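Local coordinates for protein aspartokinase 1, chloroplastic (Arabidopsis thaliana, PDB 2CDQ) that catalyses the ATP-dependent phosphorylation of L-aspartate, opening the synthesis of lysine, threonine, methionine and isoleucine, and binds lysine and S-adenosylmethionine as allosteric effectors, at residues Glu42-Val47 / Lys106-Asp111; Cys83-Ala88 / Leu125-Ala130; Phe176-Asp181 / Thr226-Gly231. One frame throughout, in Å; residues are numbered along the deposited sequence.

Overall arrangement
All three contacts lie in the amino acid kinase domain, and none touches another. Contacts 1 and 2 are partly buried and peripheral. They are linked through consecutive helices, since contact 1 uses the end of helix 92-108 and contact 2 uses helix 113-132. Their centres are 31 Å apart. Contact 3 is buried and closer to the middle of the chain. It joins strands 177-178 and 225-227, both partners of strand 209-219. Contact 1 combines apolar packing with surface charges. Contact 2 is an apolar seam of small side chains with a water between backbone groups. Contact 3 is threonine, leucine and phenylalanine packing near a bound lysine.

Contact 1 of 3, residues Glu42-Val47 / Lys106-Asp111; sequences ERMKEV and KELNID
Met44 and Leu108 form the tight part of this contact, where helix 41-53 meets the last turn of helix 92-108. The CD1 branch of Leu108 lies 3.8 Å from SD of Met44, and the two side chains cross at about a right angle. The Met44 chain is extended, with SD anti to CA (chi2 -168°). The other branch of Leu108 serves a different partner. Its CD2 lies 4.0 Å from CE of Lys45, and these two side chains slide past each other in opposite directions. One leucine thus packs on a thioether and on the aliphatic part of a lysine. Both Met44 and Leu108 are buried. Met44 also touches Val38 and Met66, while Leu108 packs on Ala41 and on Tyr158 of helix 137-161.

The outer side is looser and charged. Glu107 is extended, with CG anti to its backbone N (chi1 179°). Its OE1 lies 3.8 Å from NZ of Lys45, a long salt bridge. The same OE1 is 3.5 Å from OE1 of Glu42. Those two oxygens are both acceptors, so Lys45 may offset some of their repulsion. The second oxygen of Glu107 is used through a water. That water donates to Glu107 OE2 at 2.9 Å and accepts from the backbone N of Glu42 at 2.8 Å. It therefore bridges a carboxylate to the start of the facing helix.

Helix 92-108 ends here in a Schellman motif, with Asn109 at positive phi. The whole is a helix-to-helix packing of the amino acid kinase fold, with apolar packing on its buried side and a long salt bridge and a bridging water on its exposed side.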
loop_
_atom_site.group_PDB
_atom_site.type_symbol
_atom_site.label_atom_id
_atom_site.label_comp_id
_atom_site.label_asym_id
_atom_site.label_seq_id
_atom_site.Cartn_x
_atom_site.Cartn_y
_atom_site.Cartn_z
ATOM N N GLU A 42 -36.129 -3.861 30.491
ATOM C CA GLU A 42 -35.351 -3.373 31.623
ATOM C C GLU A 42 -34.312 -2.333 31.198
ATOM O O GLU A 42 -34.182 -1.285 31.835
ATOM C CB GLU A 42 -34.696 -4.534 32.376
ATOM C CG GLU A 42 -34.095 -4.148 33.725
ATOM C CD GLU A 42 -35.129 -3.702 34.749
ATOM O OE1 GLU A 42 -36.308 -4.111 34.646
ATOM O OE2 GLU A 42 -34.753 -2.944 35.670
ATOM N N ARG A 43 -33.587 -2.614 30.119
ATOM C CA ARG A 43 -32.596 -1.669 29.619
ATOM C C ARG A 43 -33.273 -0.412 29.083
ATOM O O ARG A 43 -32.753 0.689 29.250
ATOM C CB ARG A 43 -31.701 -2.316 28.563
ATOM C CG ARG A 43 -30.712 -3.329 29.131
ATOM C CD ARG A 43 -29.471 -2.660 29.695
ATOM N NE ARG A 43 -28.407 -2.578 28.698
ATOM C CZ ARG A 43 -27.318 -1.822 28.800
ATOM N NH1 ARG A 43 -27.119 -1.051 29.859
ATOM N NH2 ARG A 43 -26.421 -1.833 27.829
ATOM N N MET A 44 -34.438 -0.584 28.461
ATOM C CA MET A 44 -35.240 0.544 27.995
ATOM C C MET A 44 -35.577 1.470 29.160
ATOM O O MET A 44 -35.539 2.689 29.018
ATOM C CB MET A 44 -36.520 0.063 27.306
ATOM C CG MET A 44 -36.330 -0.368 25.863
ATOM S SD MET A 44 -37.892 -0.602 24.984
ATOM C CE MET A 44 -37.322 -1.050 23.353
ATOM N N LYS A 45 -35.884 0.881 30.314
ATOM C CA LYS A 45 -36.199 1.654 31.515
ATOM C C LYS A 45 -35.040 2.565 31.931
ATOM O O LYS A 45 -35.267 3.652 32.461
ATOM C CB LYS A 45 -36.618 0.739 32.675
ATOM C CG LYS A 45 -38.033 0.164 32.558
ATOM C CD LYS A 45 -38.426 -0.634 33.800
ATOM C CE LYS A 45 -39.642 -1.527 33.529
ATOM N NZ LYS A 45 -40.082 -2.320 34.721
ATOM N N GLU A 46 -33.809 2.118 31.679
ATOM C CA GLU A 46 -32.613 2.924 31.943
ATOM C C GLU A 46 -32.580 4.137 31.021
ATOM O O GLU A 46 -32.274 5.248 31.460
ATOM C CB GLU A 46 -31.327 2.104 31.757
ATOM C CG GLU A 46 -31.144 0.926 32.723
ATOM C CD GLU A 46 -29.799 0.221 32.552
ATOM O OE1 GLU A 46 -29.228 0.273 31.442
ATOM O OE2 GLU A 46 -29.308 -0.386 33.531
ATOM N N VAL A 47 -32.902 3.910 29.746
ATOM C CA VAL A 47 -32.883 4.965 28.732
ATOM C C VAL A 47 -33.877 6.061 29.093
ATOM O O VAL A 47 -33.528 7.241 29.088
ATOM C CB VAL A 47 -33.170 4.423 27.300
ATOM C CG1 VAL A 47 -32.987 5.521 26.252
ATOM C CG2 VAL A 47 -32.265 3.248 26.979
ATOM N N LYS A 106 -45.349 -6.730 27.150
ATOM C CA LYS A 106 -45.949 -7.248 28.377
ATOM C C LYS A 106 -45.400 -6.499 29.590
ATOM O O LYS A 106 -46.162 -5.982 30.403
ATOM C CB LYS A 106 -45.667 -8.754 28.511
ATOM C CG LYS A 106 -46.644 -9.534 29.397
ATOM C CD LYS A 106 -45.918 -10.441 30.410
ATOM C CE LYS A 106 -45.020 -11.511 29.759
ATOM N NZ LYS A 106 -43.934 -11.977 30.690
ATOM N N GLU A 107 -44.076 -6.428 29.687
ATOM C CA GLU A 107 -43.410 -5.842 30.843
ATOM C C GLU A 107 -43.541 -4.326 30.918
ATOM O O GLU A 107 -43.666 -3.763 32.003
ATOM C CB GLU A 107 -41.935 -6.232 30.876
ATOM C CG GLU A 107 -41.198 -5.633 32.053
ATOM C CD GLU A 107 -39.760 -6.083 32.153
ATOM O OE1 GLU A 107 -39.011 -5.437 32.923
ATOM O OE2 GLU A 107 -39.380 -7.068 31.472
ATOM N N LEU A 108 -43.496 -3.659 29.774
ATOM C CA LEU A 108 -43.606 -2.211 29.773
ATOM C C LEU A 108 -45.062 -1.793 29.914
ATOM O O LEU A 108 -45.368 -0.604 30.060
ATOM C CB LEU A 108 -42.957 -1.607 28.524
ATOM C CG LEU A 108 -41.428 -1.710 28.443
ATOM C CD1 LEU A 108 -40.909 -0.984 27.212
ATOM C CD2 LEU A 108 -40.745 -1.180 29.708
ATOM N N ASN A 109 -45.945 -2.793 29.886
ATOM C CA ASN A 109 -47.382 -2.606 30.080
ATOM C C ASN A 109 -48.022 -1.692 29.021
ATOM O O ASN A 109 -48.759 -0.750 29.345
ATOM C CB ASN A 109 -47.666 -2.123 31.505
ATOM C CG ASN A 109 -49.115 -2.279 31.895
ATOM O OD1 ASN A 109 -49.690 -3.366 31.797
ATOM N ND2 ASN A 109 -49.717 -1.188 32.349
ATOM N N ILE A 110 -47.727 -1.993 27.755
ATOM C CA ILE A 110 -48.250 -1.247 26.610
ATOM C C ILE A 110 -49.301 -2.068 25.866
ATOM O O ILE A 110 -49.322 -3.300 25.966
ATOM C CB ILE A 110 -47.112 -0.881 25.629
ATOM C CG1 ILE A 110 -46.124 0.077 26.287
ATOM C CG2 ILE A 110 -47.656 -0.259 24.338
ATOM C CD1 ILE A 110 -44.771 0.043 25.628
ATOM N N ASP A 111 -50.169 -1.372 25.131
ATOM C CA ASP A 111 -51.121 -2.000 24.218
ATOM C C ASP A 111 -50.387 -2.769 23.111
ATOM O O ASP A 111 -49.658 -2.171 22.311
ATOM C CB ASP A 111 -52.058 -0.947 23.617
ATOM C CG ASP A 111 -52.938 -1.511 22.519
ATOM O OD1 ASP A 111 -53.715 -2.452 22.792
ATOM O OD2 ASP A 111 -52.850 -1.014 21.376
HETATM O O HOH W 1 -36.657 -6.646 30.615
#

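Contact 2 of 3, residues Cys83-Ala88 / Leu125-Ala130; sequences CGVSNA and LLKGIA
Ala88 and Ala130 meet through their methyl groups, with Ala88 CB 3.8 Å from Ala130 CB. This joins the loop between helices 69-80 and 92-108 to helix 113-132. Both alanines are buried and point toward the opposite segment. Ala88 CB also rests over the helix backbone, 4.1 Å from CA of Lys127. Ala130 CB in turn lies 3.7 Å from the carbonyl O of Gly84.

Val85 can be followed outward. Its CA packs on Ala130 CB at 4.0 Å. Val85 CB itself stands back from the helix, 4.9 Å from Ala130 CB. From there the two methyls part. CG1, anti to the backbone N (chi1 -158°), goes to the helix and lies 4.2 Å from the carbonyl O of Lys127. It also approaches the aliphatic CG of Lys127 at 4.3 Å. CG2 has the carbonyl O of Ala130 as its nearest neighbour there, further off than those of CG1.

The loop is shaped by its own bonds. Val85 to Ala88 is a type I beta turn, closed by Ala88 N to Val85 O. Asn87 ND2 donates to Cys83 O nearly in its own amide plane, although the modelled bond is too short for its length to be trusted. Leu126, at the edge of the contact, packs on Ala76 and Ala80 of helix 69-80.

No direct hydrogen bond crosses between the segments. A water accepts from Gly84 N and lies within donating distance of Ala130 O, at 2.9 Å. The chemistry is therefore close apolar packing of small side chains, which lets loop backbone lie near helix backbone, with a water that may link Gly84 N to Ala130 O.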
loop_
_atom_site.group_PDB
_atom_site.type_symbol
_atom_site.label_atom_id
_atom_site.label_comp_id
_atom_site.label_asym_id
_atom_site.label_seq_id
_atom_site.Cartn_x
_atom_site.Cartn_y
_atom_site.Cartn_z
ATOM N N CYS A 83 -35.712 -23.069 3.356
ATOM C CA CYS A 83 -36.353 -23.971 4.322
ATOM C C CYS A 83 -37.702 -24.537 3.845
ATOM O O CYS A 83 -38.218 -25.492 4.428
ATOM C CB CYS A 83 -36.502 -23.300 5.690
ATOM S SG CYS A 83 -37.662 -21.917 5.726
ATOM N N GLY A 84 -38.268 -23.954 2.791
ATOM C CA GLY A 84 -39.594 -24.347 2.328
ATOM C C GLY A 84 -40.661 -23.467 2.948
ATOM O O GLY A 84 -40.434 -22.856 3.992
ATOM N N VAL A 85 -41.830 -23.414 2.312
ATOM C CA VAL A 85 -42.906 -22.504 2.721
ATOM C C VAL A 85 -43.538 -22.897 4.050
ATOM O O VAL A 85 -43.664 -22.064 4.950
ATOM C CB VAL A 85 -44.032 -22.429 1.675
ATOM C CG1 VAL A 85 -44.821 -21.128 1.844
ATOM C CG2 VAL A 85 -43.468 -22.551 0.267
ATOM N N SER A 86 -43.942 -24.163 4.158
ATOM C CA SER A 86 -44.610 -24.679 5.357
ATOM C C SER A 86 -43.778 -24.460 6.619
ATOM O O SER A 86 -44.328 -24.326 7.717
ATOM C CB SER A 86 -44.928 -26.166 5.191
ATOM O OG SER A 86 -43.763 -26.906 4.859
ATOM N N ASN A 87 -42.457 -24.399 6.439
ATOM C CA ASN A 87 -41.498 -24.328 7.541
ATOM C C ASN A 87 -41.157 -22.919 8.028
ATOM O O ASN A 87 -40.587 -22.763 9.114
ATOM C CB ASN A 87 -40.208 -25.052 7.152
ATOM C CG ASN A 87 -40.436 -26.506 6.815
ATOM O OD1 ASN A 87 -41.142 -27.223 7.528
ATOM N ND2 ASN A 87 -39.832 -26.954 5.723
ATOM N N ALA A 88 -41.508 -21.908 7.228
ATOM C CA ALA A 88 -41.155 -20.508 7.508
ATOM C C ALA A 88 -41.647 -20.010 8.866
ATOM O O ALA A 88 -40.969 -19.221 9.530
ATOM C CB ALA A 88 -41.657 -19.595 6.399
ATOM N N LEU A 125 -43.742 -11.675 5.342
ATOM C CA LEU A 125 -42.630 -11.366 4.442
ATOM C C LEU A 125 -41.689 -12.551 4.290
ATOM O O LEU A 125 -41.237 -12.853 3.186
ATOM C CB LEU A 125 -41.851 -10.139 4.922
ATOM C CG LEU A 125 -40.683 -9.709 4.026
ATOM C CD1 LEU A 125 -41.159 -8.916 2.821
ATOM C CD2 LEU A 125 -39.685 -8.901 4.817
ATOM N N LEU A 126 -41.402 -13.218 5.403
ATOM C CA LEU A 126 -40.534 -14.392 5.396
ATOM C C LEU A 126 -41.199 -15.554 4.662
ATOM O O LEU A 126 -40.534 -16.315 3.958
ATOM C CB LEU A 126 -40.145 -14.790 6.824
ATOM C CG LEU A 126 -39.167 -13.875 7.571
ATOM C CD1 LEU A 126 -39.230 -14.137 9.074
ATOM C CD2 LEU A 126 -37.738 -14.028 7.050
ATOM N N LYS A 127 -42.515 -15.672 4.825
ATOM C CA LYS A 127 -43.305 -16.660 4.093
ATOM C C LYS A 127 -43.157 -16.412 2.593
ATOM O O LYS A 127 -43.086 -17.358 1.801
ATOM C CB LYS A 127 -44.772 -16.582 4.514
ATOM C CG LYS A 127 -45.483 -17.929 4.623
ATOM C CD LYS A 127 -46.568 -17.860 5.715
ATOM C CE LYS A 127 -47.463 -19.106 5.759
ATOM N NZ LYS A 127 -48.572 -19.055 4.753
ATOM N N GLY A 128 -43.092 -15.133 2.219
ATOM C CA GLY A 128 -42.851 -14.725 0.838
ATOM C C GLY A 128 -41.483 -15.149 0.332
ATOM O O GLY A 128 -41.377 -15.806 -0.703
ATOM N N ILE A 129 -40.440 -14.776 1.073
ATOM C CA ILE A 129 -39.060 -15.180 0.776
ATOM C C ILE A 129 -38.946 -16.708 0.645
ATOM O O ILE A 129 -38.292 -17.210 -0.270
ATOM C CB ILE A 129 -38.057 -14.636 1.849
ATOM C CG1 ILE A 129 -38.173 -13.112 1.963
ATOM C CG2 ILE A 129 -36.612 -15.025 1.511
ATOM C CD1 ILE A 129 -37.620 -12.532 3.236
ATOM N N ALA A 130 -39.608 -17.426 1.553
ATOM C CA ALA A 130 -39.592 -18.889 1.577
ATOM C C ALA A 130 -40.178 -19.500 0.314
ATOM O O ALA A 130 -39.614 -20.450 -0.227
ATOM C CB ALA A 130 -40.328 -19.404 2.798
HETATM O O HOH W 2 -37.497 -22.226 0.614
#

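Contact 3 of 3, residues Phe176-Asp181 / Thr226-Gly231; sequences FITTDD and TTLGRG
Thr178 and Thr226 face each other from two short strands that do not pair directly. Their CA atoms, the closest such pair, are 7.3 Å apart. Strand 177-178 runs parallel to strand 209-219, and strand 225-227 runs antiparallel to it. Thr178 makes backbone hydrogen bonds to Lys218 and Trp220. After Thr227 the second segment leaves the sheet, and Gly229 and Gly231 both have positive phi (70° and 96°). This turn leads into helix 232-244, whose first residues, Gly232 and Ser233, line the pocket of a bound lysine.

The two threonines reach toward each other tip to tip through their CG2 methyls. The modelled separation of these carbons is too short to be reliable. Thr178 OG1 is placed beside its backbone N (chi1 -82°) and lies 3.9 Å from CD2 of Leu228. Thr226 OG1 comes no closer than 4.0 Å to the carbonyl O of Thr179.

Two residues on from Thr226, Leu228 adds to the packing. Its CB leaves the backbone to one side, but the end of the chain comes nearer. While CD2 meets Thr178, CD1 lies 4.3 Å from CE2 of Phe176, approaching the ring obliquely. Phe176 and Leu228 share Thr236 of helix 232-244 as a neighbour, so the helix covers this apolar patch. The side chain of Leu228 is about 8 Å from the bound lysine.

Some polar groups have partners outside the two segments. Asp141 accepts from Thr227 N, and Thr179 OG1 is hydrogen-bonded to Asp186 N. No hydrogen bond or salt bridge crosses between the segments. The contact thus rests on methyl and ring packing, which joins two strand ends near the pocket of the bound lysine.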
loop_
_atom_site.group_PDB
_atom_site.type_symbol
_atom_site.label_atom_id
_atom_site.label_comp_id
_atom_site.label_asym_id
_atom_site.label_seq_id
_atom_site.Cartn_x
_atom_site.Cartn_y
_atom_site.Cartn_z
ATOM N N PHE A 176 -35.827 11.492 5.306
ATOM C CA PHE A 176 -34.514 10.907 5.068
ATOM C C PHE A 176 -34.525 10.432 3.621
ATOM O O PHE A 176 -35.073 9.370 3.307
ATOM C CB PHE A 176 -34.207 9.762 6.052
ATOM C CG PHE A 176 -33.362 10.183 7.227
ATOM C CD1 PHE A 176 -33.930 10.828 8.322
ATOM C CD2 PHE A 176 -31.990 9.940 7.234
ATOM C CE1 PHE A 176 -33.144 11.229 9.406
ATOM C CE2 PHE A 176 -31.192 10.339 8.315
ATOM C CZ PHE A 176 -31.771 10.984 9.399
ATOM N N ILE A 177 -33.953 11.253 2.741
ATOM C CA ILE A 177 -33.955 10.977 1.302
ATOM C C ILE A 177 -32.606 10.393 0.873
ATOM O O ILE A 177 -31.548 10.923 1.224
ATOM C CB ILE A 177 -34.314 12.242 0.462
ATOM C CG1 ILE A 177 -35.458 13.046 1.114
ATOM C CG2 ILE A 177 -34.641 11.864 -0.991
ATOM C CD1 ILE A 177 -36.804 12.306 1.255
ATOM N N THR A 178 -32.666 9.311 0.100
ATOM C CA THR A 178 -31.517 8.445 -0.127
ATOM C C THR A 178 -31.399 7.938 -1.570
ATOM O O THR A 178 -32.389 7.909 -2.305
ATOM C CB THR A 178 -31.596 7.257 0.848
ATOM O OG1 THR A 178 -31.080 7.663 2.120
ATOM C CG2 THR A 178 -30.803 6.094 0.360
ATOM N N THR A 179 -30.183 7.550 -1.968
ATOM C CA THR A 179 -29.961 6.858 -3.248
ATOM C C THR A 179 -30.572 5.461 -3.207
ATOM O O THR A 179 -30.810 4.909 -2.135
ATOM C CB THR A 179 -28.458 6.741 -3.625
ATOM O OG1 THR A 179 -27.774 5.911 -2.674
ATOM C CG2 THR A 179 -27.798 8.113 -3.689
ATOM N N ASP A 180 -30.815 4.885 -4.374
ATOM C CA ASP A 180 -31.548 3.629 -4.436
ATOM C C ASP A 180 -30.656 2.382 -4.471
ATOM O O ASP A 180 -31.081 1.335 -4.966
ATOM C CB ASP A 180 -32.557 3.654 -5.591
ATOM C CG ASP A 180 -33.495 4.851 -5.519
ATOM O OD1 ASP A 180 -34.670 4.669 -5.152
ATOM O OD2 ASP A 180 -33.054 5.981 -5.818
ATOM N N ASP A 181 -29.431 2.486 -3.951
ATOM C CA ASP A 181 -28.606 1.290 -3.720
ATOM C C ASP A 181 -28.805 0.835 -2.284
ATOM O O ASP A 181 -28.591 1.601 -1.344
ATOM C CB ASP A 181 -27.118 1.484 -4.066
ATOM C CG ASP A 181 -26.683 2.932 -4.028
ATOM O OD1 ASP A 181 -26.987 3.669 -4.991
ATOM O OD2 ASP A 181 -26.015 3.327 -3.052
ATOM N N THR A 226 -34.888 2.014 2.827
ATOM C CA THR A 226 -33.458 1.906 2.607
ATOM C C THR A 226 -32.686 1.917 3.930
ATOM O O THR A 226 -33.080 2.610 4.865
ATOM C CB THR A 226 -32.997 3.061 1.685
ATOM O OG1 THR A 226 -33.004 2.612 0.326
ATOM C CG2 THR A 226 -31.611 3.539 2.036
ATOM N N THR A 227 -31.600 1.145 4.006
ATOM C CA THR A 227 -30.674 1.225 5.144
ATOM C C THR A 227 -29.430 2.028 4.785
ATOM O O THR A 227 -28.966 1.984 3.649
ATOM C CB THR A 227 -30.252 -0.158 5.692
ATOM O OG1 THR A 227 -29.616 -0.919 4.660
ATOM C CG2 THR A 227 -31.446 -0.913 6.218
ATOM N N LEU A 228 -28.887 2.744 5.766
ATOM C CA LEU A 228 -27.824 3.724 5.522
ATOM C C LEU A 228 -26.402 3.151 5.433
ATOM O O LEU A 228 -25.432 3.908 5.365
ATOM C CB LEU A 228 -27.892 4.847 6.571
ATOM C CG LEU A 228 -29.239 5.567 6.731
ATOM C CD1 LEU A 228 -29.215 6.530 7.900
ATOM C CD2 LEU A 228 -29.660 6.287 5.458
ATOM N N GLY A 229 -26.290 1.821 5.409
ATOM C CA GLY A 229 -24.997 1.138 5.344
ATOM C C GLY A 229 -24.237 1.281 6.646
ATOM O O GLY A 229 -24.834 1.539 7.693
ATOM N N ARG A 230 -22.916 1.113 6.590
ATOM C CA ARG A 230 -22.051 1.424 7.729
ATOM C C ARG A 230 -22.349 2.853 8.158
ATOM O O ARG A 230 -22.822 3.670 7.355
ATOM C CB ARG A 230 -20.578 1.299 7.338
ATOM C CG ARG A 230 -20.165 -0.077 6.859
ATOM C CD ARG A 230 -18.916 -0.007 5.984
ATOM N NE ARG A 230 -18.572 -1.283 5.341
ATOM C CZ ARG A 230 -18.659 -2.488 5.908
ATOM N NH1 ARG A 230 -19.071 -2.626 7.163
ATOM N NH2 ARG A 230 -18.318 -3.568 5.215
ATOM N N GLY A 231 -22.082 3.169 9.414
ATOM C CA GLY A 231 -22.460 4.483 9.918
ATOM C C GLY A 231 -23.797 4.390 10.617
ATOM O O GLY A 231 -24.001 5.016 11.654
#